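Side-chain contacts in D-threo-3-hydroxyaspartate dehydratase (Delftia, PDB 3WQC), which catalyses the pyridoxal-phosphate-dependent deamination of D-threo-3-hydroxyaspartate to oxaloacetate and ammonium: residues Gly205-Ala210 with Asp238-Val243; Glu140-Ile145 with Val222-Ser227; Met255-Val260 with Arg297-Gln302. One frame throughout, in Å; residues are numbered along the deposited sequence. Where two conformers were deposited one is given.

Contact 1. Residues Gly205-Ala210 with Asp238-Val243; sequences GCVQAA and DGVTEV
Val207 reaches from helix 192-215 onto the backbone of Asp238, Gly239 and Val240. These residues belong to the parallel alpha/beta barrel of the alanine racemase-type N-terminal domain. The helix packs on the outer surface of the barrel. The loop leads into strand 242-243, and the closest CA atoms, Val207 CA and Gly239 CA, are 5.9 Å apart. The tight part of the contact is made by one methyl group, Val207 CG2. It lies 3.7 Å from Asp238 O and also 3.7 Å from Gly239 C. The first torsion selects this branch. CG1 stands opposite the backbone N (chi1 171°), which leaves CG2 on the N side, turned to the loop. CG1 stays farther back, 4.6 Å from Gly239 CA. Gly239 has no side chain, so the methyl can sit on bare backbone. A beta carbon there would clash with Val207 CG2 and, at the positive phi of 90°, would also be jammed against Asp238 O. The polar atom under the methyl is satisfied, because Asp238 O accepts a hydrogen bond from Arg203 NH1, one helical turn before Val207. The other side is looser. Asp238 and Gly239 are exposed, and the Asp238 carboxylate leads away from the helix. Toward the barrel the chain is covered again. Cys206 and Ala210 of the helix lie on Val223 of strand 222-225, and Thr241 pairs with that same strand through its backbone. Val240 is buried, unlike Asp238 and Gly239. Its side chain meets the helix by methyl against methyl, with Val207 CG2 and Val240 CG2 4.3 Å apart.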
loop_
_atom_site.group_PDB
_atom_site.type_symbol
_atom_site.label_atom_id
_atom_site.label_comp_id
_atom_site.label_asym_id
_atom_site.label_seq_id
_atom_site.Cartn_x
_atom_site.Cartn_y
_atom_site.Cartn_z
ATOM N N GLY B 205 26.883 -9.625 18.052
ATOM C CA GLY B 205 27.306 -8.300 17.601
ATOM C C GLY B 205 26.692 -7.207 18.485
ATOM O O GLY B 205 27.399 -6.234 18.805
ATOM N N CYS B 206 25.416 -7.332 18.904
ATOM C CA CYS B 206 24.845 -6.262 19.737
ATOM C C CYS B 206 25.558 -6.247 21.090
ATOM O O CYS B 206 25.817 -5.196 21.650
ATOM C CB CYS B 206 23.335 -6.494 19.824
ATOM S SG CYS B 206 22.514 -4.923 20.145
ATOM N N VAL B 207 25.750 -7.460 21.681
ATOM C CA VAL B 207 26.419 -7.525 22.978
ATOM C C VAL B 207 27.880 -7.040 22.831
ATOM O O VAL B 207 28.326 -6.306 23.742
ATOM C CB VAL B 207 26.325 -8.999 23.479
ATOM C CG1 VAL B 207 27.224 -9.152 24.728
ATOM C CG2 VAL B 207 24.866 -9.337 23.883
ATOM N N GLN B 208 28.546 -7.344 21.718
ATOM C CA GLN B 208 29.913 -6.815 21.518
ATOM C C GLN B 208 29.918 -5.294 21.580
ATOM O O GLN B 208 30.790 -4.677 22.230
ATOM C CB GLN B 208 30.454 -7.266 20.143
ATOM C CG GLN B 208 31.813 -6.712 19.701
ATOM C CD GLN B 208 32.211 -7.136 18.289
ATOM O OE1 GLN B 208 31.393 -7.774 17.594
ATOM N NE2 GLN B 208 33.264 -6.593 17.778
ATOM N N ALA B 209 28.927 -4.665 20.909
ATOM C CA ALA B 209 28.905 -3.175 20.927
ATOM C C ALA B 209 28.678 -2.693 22.356
ATOM O O ALA B 209 29.311 -1.707 22.794
ATOM C CB ALA B 209 27.779 -2.686 20.011
ATOM N N ALA B 210 27.727 -3.342 23.093
ATOM C CA ALA B 210 27.419 -2.880 24.485
ATOM C C ALA B 210 28.731 -3.026 25.317
ATOM O O ALA B 210 29.029 -2.130 26.123
ATOM C CB ALA B 210 26.312 -3.711 25.083
ATOM N N ASP B 238 22.164 -14.775 25.878
ATOM C CA ASP B 238 22.998 -14.219 26.947
ATOM C C ASP B 238 23.391 -12.745 26.624
ATOM O O ASP B 238 23.795 -12.458 25.451
ATOM C CB ASP B 238 24.237 -15.058 27.119
ATOM C CG ASP B 238 23.900 -16.444 27.424
ATOM O OD1 ASP B 238 23.603 -17.213 26.503
ATOM O OD2 ASP B 238 24.014 -16.795 28.631
ATOM N N GLY B 239 23.261 -11.829 27.595
ATOM C CA GLY B 239 23.676 -10.477 27.348
ATOM C C GLY B 239 22.596 -9.596 26.780
ATOM O O GLY B 239 22.718 -8.354 26.797
ATOM N N VAL B 240 21.481 -10.199 26.359
ATOM C CA VAL B 240 20.389 -9.422 25.742
ATOM C C VAL B 240 19.333 -9.089 26.784
ATOM O O VAL B 240 18.966 -10.021 27.625
ATOM C CB VAL B 240 19.722 -10.253 24.589
ATOM C CG1 VAL B 240 18.402 -9.620 24.047
ATOM C CG2 VAL B 240 20.750 -10.453 23.491
ATOM N N THR B 241 18.785 -7.876 26.802
ATOM C CA THR B 241 17.752 -7.498 27.854
ATOM C C THR B 241 16.360 -7.665 27.242
ATOM O O THR B 241 15.421 -7.924 27.949
ATOM C CB THR B 241 17.920 -6.146 28.510
ATOM O OG1 THR B 241 17.902 -5.233 27.528
ATOM C CG2 THR B 241 19.336 -5.887 28.804
ATOM N N GLU B 242 16.185 -7.396 25.942
ATOM C CA GLU B 242 14.832 -7.447 25.330
ATOM C C GLU B 242 15.008 -7.895 23.890
ATOM O O GLU B 242 16.018 -7.647 23.203
ATOM C CB GLU B 242 14.126 -6.130 25.423
ATOM C CG GLU B 242 14.845 -5.069 24.615
ATOM C CD GLU B 242 14.065 -3.727 24.577
ATOM O OE1 GLU B 242 14.015 -3.107 23.458
ATOM O OE2 GLU B 242 13.513 -3.227 25.607
ATOM N N VAL B 243 13.919 -8.478 23.386
ATOM C CA VAL B 243 13.777 -8.791 21.971
ATOM C C VAL B 243 12.574 -8.021 21.428
ATOM O O VAL B 243 11.539 -7.913 22.077
ATOM C CB VAL B 243 13.544 -10.307 21.815
ATOM C CG1 VAL B 243 13.097 -10.738 20.410
ATOM C CG2 VAL B 243 14.818 -11.051 22.200
#

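Contact 2. Residues Glu140-Ile145 with Val222-Ser227; sequences EVWIEI and VVSVGS. With PLP (pyridoxal-5'-phosphate), chain J.
The first torsion of Trp142 (chi1 -61°) sets CG beside its own backbone N, and the second then turns the six-membered ring out toward Val222 and Ser224. In Val222 the branch pointing away from the backbone N, CG1, is the one laid over the indole. Val222 CG1 is 3.5 Å from Trp142 CH2. It is 3.8 Å from the centroid of the six-membered ring and about 23° off the ring normal, a CH-pi contact over the face. The methyl is offset toward the rim of the indole. Ser224 comes in obliquely, with its CB 3.7 Å from Trp142 CZ3. Its hydroxyl is engaged by Glu242 OE1 and Arg244 NH1. At the other end of the indole, Trp142 NE1 donates to Glu140 OE1 at 2.8 Å. The bond is almost straight (177°), with the oxygen in the ring plane, and it meets the anti side of the carboxylate, tilted somewhat out of the carboxylate plane. It holds the indole in its rotation. The two strands belong to the parallel barrel of the alanine racemase-type domain but are not neighbours in it. Strand 175-180 runs between 140-146 and 222-225, so the tryptophan bridges two strands from the barrel interior. An alanine in place of Trp142 would probably open a gap under Val222 and leave the Glu140 carboxylate without its indole N-H. Past the strand end, 222-227 reaches the cofactor. Gly226 O, which accepts a hydrogen bond from His182 ND1, is 3.5 Å from PLP C6. Ser227 is the N-cap of helix 228-233, and its CA lies 3.8 Å from the phosphate oxygen O2P of PLP.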
loop_
_atom_site.group_PDB
_atom_site.type_symbol
_atom_site.label_atom_id
_atom_site.label_comp_id
_atom_site.label_asym_id
_atom_site.label_seq_id
_atom_site.Cartn_x
_atom_site.Cartn_y
_atom_site.Cartn_z
ATOM N N GLU B 140 16.601 10.182 26.173
ATOM C CA GLU B 140 17.212 8.860 26.242
ATOM C C GLU B 140 17.457 8.430 24.802
ATOM O O GLU B 140 16.498 8.428 23.956
ATOM C CB GLU B 140 16.285 7.872 26.941
ATOM C CG GLU B 140 16.979 6.503 26.999
ATOM C CD GLU B 140 16.264 5.511 27.883
ATOM O OE1 GLU B 140 16.624 4.282 27.751
ATOM O OE2 GLU B 140 15.426 5.887 28.776
ATOM N N VAL B 141 18.674 8.009 24.483
ATOM C CA VAL B 141 19.067 7.694 23.129
ATOM C C VAL B 141 19.817 6.373 23.179
ATOM O O VAL B 141 20.678 6.153 24.050
ATOM C CB VAL B 141 19.968 8.786 22.511
ATOM C CG1 VAL B 141 20.290 8.479 21.046
ATOM C CG2 VAL B 141 19.321 10.168 22.644
ATOM N N TRP B 142 19.443 5.471 22.248
ATOM C CA TRP B 142 20.170 4.209 22.071
ATOM C C TRP B 142 20.941 4.285 20.800
ATOM O O TRP B 142 20.559 4.999 19.849
ATOM C CB TRP B 142 19.222 3.019 22.004
ATOM C CG TRP B 142 18.399 2.838 23.262
ATOM C CD1 TRP B 142 18.273 3.630 24.413
ATOM C CD2 TRP B 142 17.461 1.734 23.443
ATOM N NE1 TRP B 142 17.327 3.099 25.262
ATOM C CE2 TRP B 142 16.797 1.942 24.714
ATOM C CE3 TRP B 142 17.083 0.640 22.636
ATOM C CZ2 TRP B 142 15.785 1.056 25.183
ATOM C CZ3 TRP B 142 16.070 -0.242 23.088
ATOM C CH2 TRP B 142 15.437 -0.025 24.353
ATOM N N ILE B 143 22.026 3.498 20.702
ATOM C CA ILE B 143 22.869 3.524 19.480
ATOM C C ILE B 143 22.491 2.305 18.651
ATOM O O ILE B 143 22.521 1.140 19.156
ATOM C CB ILE B 143 24.370 3.539 19.811
ATOM C CG1 ILE B 143 24.669 4.805 20.693
ATOM C CG2 ILE B 143 25.168 3.467 18.489
ATOM C CD1 ILE B 143 26.118 4.808 21.228
ATOM N N GLU B 144 22.131 2.524 17.404
ATOM C CA GLU B 144 21.801 1.395 16.511
ATOM C C GLU B 144 23.062 0.707 15.950
ATOM O O GLU B 144 23.985 1.430 15.510
ATOM C CB GLU B 144 20.889 1.876 15.355
ATOM C CG GLU B 144 20.355 0.681 14.503
ATOM C CD GLU B 144 19.260 1.028 13.540
ATOM O OE1 GLU B 144 18.614 0.037 13.092
ATOM O OE2 GLU B 144 19.092 2.231 13.207
ATOM N N ILE B 145 23.097 -0.632 15.979
ATOM C CA ILE B 145 24.261 -1.422 15.612
ATOM C C ILE B 145 23.881 -2.176 14.327
ATOM O O ILE B 145 22.789 -2.756 14.218
ATOM C CB ILE B 145 24.606 -2.406 16.736
ATOM C CG1 ILE B 145 24.795 -1.651 18.071
ATOM C CG2 ILE B 145 25.879 -3.205 16.332
ATOM C CD1 ILE B 145 25.833 -0.527 18.043
ATOM N N VAL B 222 20.652 -1.310 28.320
ATOM C CA VAL B 222 19.770 -2.152 27.510
ATOM C C VAL B 222 20.527 -2.676 26.299
ATOM O O VAL B 222 21.306 -1.963 25.618
ATOM C CB VAL B 222 18.540 -1.342 26.992
ATOM C CG1 VAL B 222 17.797 -2.131 25.866
ATOM C CG2 VAL B 222 17.672 -0.955 28.176
ATOM N N VAL B 223 20.307 -3.952 26.007
ATOM C CA VAL B 223 20.795 -4.609 24.765
ATOM C C VAL B 223 19.530 -5.138 24.142
ATOM O O VAL B 223 18.917 -6.088 24.671
ATOM C CB VAL B 223 21.842 -5.681 24.987
ATOM C CG1 VAL B 223 22.242 -6.403 23.710
ATOM C CG2 VAL B 223 23.033 -5.048 25.692
ATOM N N SER B 224 19.123 -4.652 22.949
ATOM C CA SER B 224 17.811 -4.989 22.309
ATOM C C SER B 224 18.115 -5.566 20.962
ATOM O O SER B 224 18.777 -4.895 20.097
ATOM C CB SER B 224 17.054 -3.664 22.243
ATOM O OG SER B 224 15.787 -3.885 21.626
ATOM N N VAL B 225 17.597 -6.759 20.669
ATOM C CA VAL B 225 17.780 -7.384 19.331
ATOM C C VAL B 225 16.439 -7.724 18.744
ATOM O O VAL B 225 15.459 -7.785 19.496
ATOM C CB VAL B 225 18.668 -8.685 19.377
ATOM C CG1 VAL B 225 20.010 -8.354 20.083
ATOM C CG2 VAL B 225 17.941 -9.808 20.165
ATOM N N GLY B 226 16.403 -8.038 17.461
ATOM C CA GLY B 226 15.284 -8.883 16.981
ATOM C C GLY B 226 14.782 -8.622 15.599
ATOM O O GLY B 226 14.750 -7.502 15.136
ATOM N N SER B 227 14.275 -9.704 15.038
ATOM C CA SER B 227 13.360 -9.743 13.907
ATOM C C SER B 227 12.516 -10.980 14.297
ATOM O O SER B 227 12.942 -11.794 15.132
ATOM C CB SER B 227 14.095 -9.952 12.576
ATOM O OG SER B 227 14.749 -11.234 12.564
HETATM N N1 PLP J . 13.072 -3.947 14.977
HETATM C C2 PLP J . 13.104 -2.996 14.022
HETATM C C2A PLP J . 14.091 -1.854 14.102
HETATM C C3 PLP J . 12.167 -3.079 12.927
HETATM O O3 PLP J . 12.184 -2.131 12.003
HETATM C C4 PLP J . 11.258 -4.196 12.899
HETATM C C4A PLP J . 10.302 -4.264 11.843
HETATM C C5 PLP J . 11.298 -5.152 13.957
HETATM C C6 PLP J . 12.282 -5.024 14.947
HETATM C C5A PLP J . 10.370 -6.342 13.970
HETATM O O4P PLP J . 10.743 -7.257 12.839
HETATM P P PLP J . 9.663 -8.361 12.416
HETATM O O1P PLP J . 9.262 -8.971 13.708
HETATM O O2P PLP J . 10.452 -9.290 11.562
HETATM O O3P PLP J . 8.511 -7.705 11.772
#

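Contact 3. Residues Met255-Val260 with Arg297-Gln302; sequences MRNIGV and RGTARQ
Asn257 and Gln302 meet amide to amide. Asn257 ND2 donates to Gln302 OE1 at 2.9 Å with an N-H...O angle of 159°. The acceptor lies in the amide plane of Asn257. On the glutamine side the approach is different: the donor comes from above the carbonyl plane, and the two amide planes are 73° apart. The glutamine amide also rests on the asparagine stem, with Gln302 CD 3.3 Å from Asn257 CB. Apolar groups flank the pair. Thr299 CG2 is 3.7 Å from Asn257 ND2, and Ile258 CG1 is 3.7 Å from Gln302 NE2. The glutamine gets there with an extended chain beyond CG (chi2 -174°). The next shell holds both amides in place. Arg256 NH1 donates to Asn257 OD1 at 2.8 Å, nearly in line with the C=O bond and in the guanidinium plane. Asn257 ND2 has a second acceptor in Gln304 O. Gln302 NE2 donates to Val254 O, in the same helix as Asn257. The loop itself is shaped by Gln302 N to Thr299 O (3.0 Å), while Thr299 OG1 is tied to Asn360 OD1 and Phe306 N. Helix 253-258 stops just after the contact in a Schellman motif. Gly259, with positive phi, is its C-prime residue; Val260 N reaches Met255 O at 3.3 Å, and Gly259 N pairs with Arg256 O. The contact thus joins the helix to the loop before strand 310-312, in the range of the serine dehydratase-type domain. Each amide has its oxygen and nitrogen bonded to different partners. A flipped Asn257 amide would probably set its NH2 against Arg256 NH1 and its oxygen against Gln302 OE1 and Gln304 O, which is consistent with a single amide orientation.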
loop_
_atom_site.group_PDB
_atom_site.type_symbol
_atom_site.label_atom_id
_atom_site.label_comp_id
_atom_site.label_asym_id
_atom_site.label_seq_id
_atom_site.Cartn_x
_atom_site.Cartn_y
_atom_site.Cartn_z
ATOM N N MET B 255 6.726 -15.367 6.053
ATOM C CA MET B 255 7.167 -16.075 7.280
ATOM C C MET B 255 7.005 -17.572 7.124
ATOM O O MET B 255 7.873 -18.356 7.585
ATOM C CB MET B 255 6.420 -15.633 8.548
ATOM C CG MET B 255 6.770 -14.197 8.977
ATOM S SD MET B 255 8.445 -14.002 9.625
ATOM C CE MET B 255 9.246 -12.787 8.575
ATOM N N ARG B 256 5.909 -18.009 6.512
ATOM C CA ARG B 256 5.685 -19.449 6.243
ATOM C C ARG B 256 6.861 -19.972 5.392
ATOM O O ARG B 256 7.454 -21.055 5.698
ATOM C CB ARG B 256 4.364 -19.628 5.480
ATOM C CG ARG B 256 4.063 -21.097 5.205
ATOM C CD ARG B 256 4.634 -21.492 3.828
ATOM N NE ARG B 256 4.125 -22.786 3.375
ATOM C CZ ARG B 256 4.501 -23.382 2.232
ATOM N NH1 ARG B 256 5.393 -22.807 1.393
ATOM N NH2 ARG B 256 3.957 -24.565 1.912
ATOM N N ASN B 257 7.277 -19.242 4.338
ATOM C CA ASN B 257 8.352 -19.673 3.496
ATOM C C ASN B 257 9.734 -19.641 4.194
ATOM O O ASN B 257 10.616 -20.484 3.882
ATOM C CB ASN B 257 8.428 -18.875 2.240
ATOM C CG ASN B 257 7.379 -19.294 1.225
ATOM O OD1 ASN B 257 6.905 -20.453 1.269
ATOM N ND2 ASN B 257 7.112 -18.428 0.232
ATOM N N ILE B 258 9.919 -18.698 5.130
ATOM C CA ILE B 258 11.167 -18.651 5.900
ATOM C C ILE B 258 11.218 -19.904 6.782
ATOM O O ILE B 258 12.340 -20.410 7.068
ATOM C CB ILE B 258 11.235 -17.339 6.768
ATOM C CG1 ILE B 258 11.550 -16.203 5.800
ATOM C CG2 ILE B 258 12.394 -17.424 7.831
ATOM C CD1 ILE B 258 11.199 -14.836 6.443
ATOM N N GLY B 259 10.051 -20.393 7.216
ATOM C CA GLY B 259 9.936 -21.671 7.934
ATOM C C GLY B 259 9.622 -21.526 9.388
ATOM O O GLY B 259 9.773 -22.501 10.127
ATOM N N VAL B 260 9.222 -20.333 9.821
ATOM C CA VAL B 260 8.984 -20.069 11.247
ATOM C C VAL B 260 7.496 -20.155 11.586
ATOM O O VAL B 260 7.128 -20.037 12.779
ATOM C CB VAL B 260 9.618 -18.760 11.698
ATOM C CG1 VAL B 260 11.180 -18.853 11.499
ATOM C CG2 VAL B 260 9.009 -17.569 10.952
ATOM N N ARG B 297 5.270 -8.453 -3.022
ATOM C CA ARG B 297 5.397 -9.767 -3.682
ATOM C C ARG B 297 6.602 -10.471 -3.047
ATOM O O ARG B 297 7.417 -11.073 -3.791
ATOM C CB ARG B 297 5.507 -9.597 -5.203
ATOM C CG ARG B 297 4.132 -9.203 -5.815
ATOM C CD ARG B 297 3.219 -10.400 -5.844
ATOM N NE ARG B 297 3.673 -11.351 -6.924
ATOM C CZ ARG B 297 4.327 -12.517 -6.687
ATOM N NH1 ARG B 297 4.831 -13.140 -7.774
ATOM N NH2 ARG B 297 4.508 -13.001 -5.409
ATOM N N GLY B 298 6.747 -10.386 -1.711
ATOM C CA GLY B 298 7.926 -11.001 -1.084
ATOM C C GLY B 298 8.078 -12.480 -1.323
ATOM O O GLY B 298 9.219 -12.981 -1.283
ATOM N N THR B 299 6.973 -13.224 -1.602
ATOM C CA THR B 299 7.132 -14.649 -1.838
ATOM C C THR B 299 7.706 -14.953 -3.216
ATOM O O THR B 299 8.112 -16.141 -3.435
ATOM C CB THR B 299 5.816 -15.408 -1.648
ATOM O OG1 THR B 299 4.851 -15.014 -2.669
ATOM C CG2 THR B 299 5.255 -15.212 -0.207
ATOM N N ALA B 300 7.797 -13.957 -4.126
ATOM C CA ALA B 300 8.237 -14.202 -5.520
ATOM C C ALA B 300 9.624 -14.832 -5.598
ATOM O O ALA B 300 9.853 -15.693 -6.447
ATOM C CB ALA B 300 8.211 -12.972 -6.381
ATOM N N ARG B 301 10.490 -14.491 -4.697
ATOM C CA ARG B 301 11.854 -15.054 -4.781
ATOM C C ARG B 301 12.071 -16.226 -3.807
ATOM O O ARG B 301 13.196 -16.729 -3.675
ATOM C CB ARG B 301 12.858 -13.991 -4.405
ATOM C CG ARG B 301 12.660 -13.460 -2.958
ATOM C CD ARG B 301 11.396 -12.616 -2.849
ATOM N NE ARG B 301 11.422 -11.578 -3.902
ATOM C CZ ARG B 301 11.849 -10.323 -3.731
ATOM N NH1 ARG B 301 12.253 -9.870 -2.553
ATOM N NH2 ARG B 301 11.844 -9.502 -4.762
ATOM N N GLN B 302 11.073 -16.620 -3.046
ATOM C CA GLN B 302 11.215 -17.635 -2.043
ATOM C C GLN B 302 10.918 -19.019 -2.644
ATOM O O GLN B 302 10.708 -19.115 -3.858
ATOM C CB GLN B 302 10.269 -17.369 -0.879
ATOM C CG GLN B 302 10.626 -16.092 -0.110
ATOM C CD GLN B 302 9.729 -16.011 1.090
ATOM O OE1 GLN B 302 8.472 -15.918 0.928
ATOM N NE2 GLN B 302 10.292 -15.952 2.317
#

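Contacts 1 and 2 are neighbours in the barrel, with centres 8 Å apart. Their strands 242-243 and 222-225 pair side by side, and Thr241 N is 2.8 Å from Val223 O. Side chains join them too: Glu242 of contact 1 reaches Ser224 of contact 2 (OE1 to OG 2.7 Å), and Glu242 OE1 also packs 3.5 Å from Trp142 CH2. Contact 2 runs on into the cofactor pocket through Gly226 and Ser227, whereas the Val240 side chain of contact 1 is about 12 Å from PLP. Contact 3 stands apart, its centre 28 Å from that of contact 1 and 26 Å from that of contact 2. Even so, its Ile258 side chain comes to about 8 Å from PLP.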